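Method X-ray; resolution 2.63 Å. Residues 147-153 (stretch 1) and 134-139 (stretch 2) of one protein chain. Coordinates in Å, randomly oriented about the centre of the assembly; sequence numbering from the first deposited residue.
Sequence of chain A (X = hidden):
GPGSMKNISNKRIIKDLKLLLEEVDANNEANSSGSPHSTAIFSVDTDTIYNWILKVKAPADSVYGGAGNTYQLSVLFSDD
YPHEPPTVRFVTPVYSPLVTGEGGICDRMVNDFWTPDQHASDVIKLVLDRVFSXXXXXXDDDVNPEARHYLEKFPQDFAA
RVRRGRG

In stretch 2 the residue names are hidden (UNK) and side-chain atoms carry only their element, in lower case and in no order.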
# COMPACT_ATOMS: atom_id res chain seq x y z
N ALA A 147 12.55 0.63 13.62
CA ALA A 147 12.16 -0.63 13.00
C ALA A 147 13.26 -1.20 12.06
O ALA A 147 13.48 -2.41 11.99
CB ALA A 147 10.85 -0.46 12.25
N ARG A 148 13.97 -0.32 11.35
CA ARG A 148 15.06 -0.76 10.46
C ARG A 148 16.22 -1.36 11.27
O ARG A 148 16.72 -2.45 10.96
CB ARG A 148 15.56 0.39 9.56
CG ARG A 148 16.80 0.04 8.72
CD ARG A 148 16.56 -1.11 7.73
NE ARG A 148 15.63 -0.68 6.67
CZ ARG A 148 14.88 -1.47 5.91
NH1 ARG A 148 14.04 -0.95 5.00
NH2 ARG A 148 14.94 -2.79 6.04
N HIS A 149 16.64 -0.63 12.30
CA HIS A 149 17.69 -1.11 13.20
C HIS A 149 17.38 -2.45 13.80
O HIS A 149 18.23 -3.31 13.89
CB HIS A 149 17.90 -0.09 14.29
CG HIS A 149 19.14 -0.33 15.11
ND1 HIS A 149 19.29 -1.42 15.90
CD2 HIS A 149 20.30 0.43 15.25
CE1 HIS A 149 20.49 -1.36 16.50
NE2 HIS A 149 21.10 -0.22 16.11
N TYR A 150 16.13 -2.64 14.19
CA TYR A 150 15.71 -3.86 14.81
C TYR A 150 15.67 -5.05 13.82
O TYR A 150 16.10 -6.17 14.17
CB TYR A 150 14.36 -3.64 15.49
CG TYR A 150 14.07 -4.65 16.57
CD1 TYR A 150 14.80 -4.66 17.78
CD2 TYR A 150 13.06 -5.60 16.40
CE1 TYR A 150 14.52 -5.60 18.77
CE2 TYR A 150 12.77 -6.54 17.39
CZ TYR A 150 13.49 -6.54 18.56
OH TYR A 150 13.17 -7.49 19.51
N LEU A 151 15.14 -4.84 12.62
CA LEU A 151 15.27 -5.87 11.56
C LEU A 151 16.72 -6.26 11.27
O LEU A 151 17.05 -7.45 11.10
CB LEU A 151 14.65 -5.37 10.25
CG LEU A 151 14.76 -6.33 9.05
CD1 LEU A 151 13.91 -7.60 9.17
CD2 LEU A 151 14.40 -5.59 7.78
N GLU A 152 17.58 -5.25 11.19
CA GLU A 152 18.97 -5.44 10.80
C GLU A 152 19.75 -6.27 11.82
O GLU A 152 20.61 -7.05 11.44
CB GLU A 152 19.66 -4.10 10.54
CG GLU A 152 19.50 -3.60 9.11
CD GLU A 152 20.00 -2.17 8.89
OE1 GLU A 152 20.34 -1.47 9.87
OE2 GLU A 152 20.05 -1.73 7.73
N LYS A 153 19.41 -6.11 13.09
CA LYS A 153 20.16 -6.77 14.17
C LYS A 153 19.42 -7.85 14.91
O LYS A 153 20.03 -8.67 15.56
CB LYS A 153 20.71 -5.71 15.11
CG LYS A 153 21.81 -4.97 14.35
CD LYS A 153 22.57 -3.89 15.07
CE LYS A 153 23.20 -2.96 14.03
NZ LYS A 153 24.20 -2.00 14.57
N UNK A 134 9.12 -6.65 0.04
CA UNK A 134 10.47 -6.26 -0.30
C UNK A 134 11.07 -5.35 0.76
O UNK A 134 11.95 -4.57 0.47
n UNK A 134 9.84 -8.52 -3.96
c UNK A 134 10.55 -5.58 -1.66
o UNK A 134 11.65 -8.04 -2.70
c UNK A 134 9.91 -6.35 -2.83
c UNK A 134 10.54 -7.72 -3.14
N UNK A 135 10.64 -5.50 1.99
CA UNK A 135 11.09 -4.58 3.03
C UNK A 135 12.55 -4.71 3.43
O UNK A 135 13.17 -3.69 3.82
c UNK A 135 10.11 -6.11 4.83
c UNK A 135 10.96 -6.57 5.83
o UNK A 135 9.74 -10.02 6.24
c UNK A 135 9.88 -8.73 5.77
c UNK A 135 10.23 -4.70 4.30
c UNK A 135 10.85 -7.87 6.30
c UNK A 135 9.05 -8.29 4.76
c UNK A 135 9.16 -6.99 4.30
N UNK A 136 13.11 -5.94 3.34
CA UNK A 136 14.52 -6.22 3.75
C UNK A 136 15.56 -5.39 3.01
O UNK A 136 16.61 -5.12 3.58
n UNK A 136 13.00 -11.77 4.45
c UNK A 136 14.20 -8.65 4.58
c UNK A 136 14.90 -9.99 4.72
c UNK A 136 14.89 -7.71 3.59
c UNK A 136 13.99 -11.07 5.34
N UNK A 137 15.27 -5.00 1.77
CA UNK A 137 16.21 -4.18 0.96
C UNK A 137 15.92 -2.67 1.12
O UNK A 137 14.92 -2.12 0.62
o UNK A 137 15.04 -4.17 -1.10
c UNK A 137 16.22 -4.61 -0.50
N UNK A 138 16.83 -2.03 1.82
CA UNK A 138 16.72 -0.64 2.15
C UNK A 138 16.95 0.28 0.94
O UNK A 138 17.85 0.02 0.15
n UNK A 138 19.79 3.54 4.43
c UNK A 138 18.33 1.20 5.12
c UNK A 138 18.76 3.62 5.30
n UNK A 138 18.44 4.80 5.84
n UNK A 138 18.08 2.53 5.65
c UNK A 138 17.72 1.08 3.74
c UNK A 138 17.78 -0.33 3.21
N UNK A 139 16.17 1.37 0.85
CA UNK A 139 16.44 2.46 -0.12
C UNK A 139 16.42 3.85 0.52
O UNK A 139 17.12 4.11 1.49
c UNK A 139 15.47 2.41 -1.28
c UNK A 139 13.20 -0.85 -3.98
n UNK A 139 13.23 -2.10 -4.41
n UNK A 139 14.31 -0.31 -3.50
c UNK A 139 14.43 1.04 -3.02
c UNK A 139 15.57 1.14 -2.05
n UNK A 139 12.07 -0.16 -4.05

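Position 134 carries five side-chain atoms: three carbons in a chain, the third bonded to one oxygen and one nitrogen. That planar terminal group is a carboxamide two methylenes from CA, which makes the residue Gln134. Its side chain makes no contact with stretch 1, so its part is in the backbone, where it opens a type I beta turn that closes at position 137.

Position 135 has eight side-chain atoms, one carbon leading to a six-carbon ring that bears a single oxygen. A ring carbon meets the Leu151 CD2 methyl at the ring edge. A phenol of this kind identifies Tyr135. Leu151 CD2 lies 4.1 Å from Tyr135 CD2, near the plane of the ring. The backbone carbonyl oxygen of Tyr135 lies at the edge of the Arg148 guanidinium, near its plane.

Position 136 shows four carbons in a row ending in nitrogen, without branch or ring; CA and the second side-chain carbon lie by Leu151 CD2. The residue is Lys136. Its CA-to-CB bond points away from the helix, yet the start of the residue still packs against it, with Leu151 CD2 4.1 Å from Lys136 CA and 4.4 Å from Lys136 CG.

Position 137 has one carbon and one oxygen, neither in contact with stretch 1. The N-CA-CB-O torsion of 74° is a p rotamer, and a hydroxymethyl group means Ser137. The CA-to-CB bond points away from stretch 1; Ser137 OG instead makes a weak hydrogen bond, 3.5 Å, to Gln134 O, spanning the turn.

Position 138 has three carbons, a nitrogen, then a carbon carrying two more nitrogens. The third carbon lies by Arg148 NE and Glu152 OE2. This guanidinium defines Arg138. Its CA-to-CB bond points toward the helix, and Arg138 CD sits 3.6 Å from Arg148 NE and 4.3 Å from Glu152 OE2.

Position 139 repeats that atom pattern, but its side chain makes no contact with stretch 1. It is therefore Arg139, and its CA-to-CB bond points away.

The contact is small, burying 267 Å² over both sides, and is organised around Arg148. Its t, p, p side chain brings both terminal nitrogens to one acceptor: Arg148 NH1 and Arg148 NH2 donate to Tyr135 O at 3.1 and 3.0 Å, with N-H...O angles of 144° and 151°. The carbonyl oxygen lies near the guanidinium plane, a position that lets both nitrogens donate to it, while Arg138 CA lies over one face. Arg148 NE and Arg138 NE approach to 4.2 Å despite like charge, and each is hydrogen-bonded elsewhere in the structure. About one helical turn along, Leu151 adds the apolar contact with Tyr135 and packs against Lys136.

Stretch 2 (134-139) QYKSRR
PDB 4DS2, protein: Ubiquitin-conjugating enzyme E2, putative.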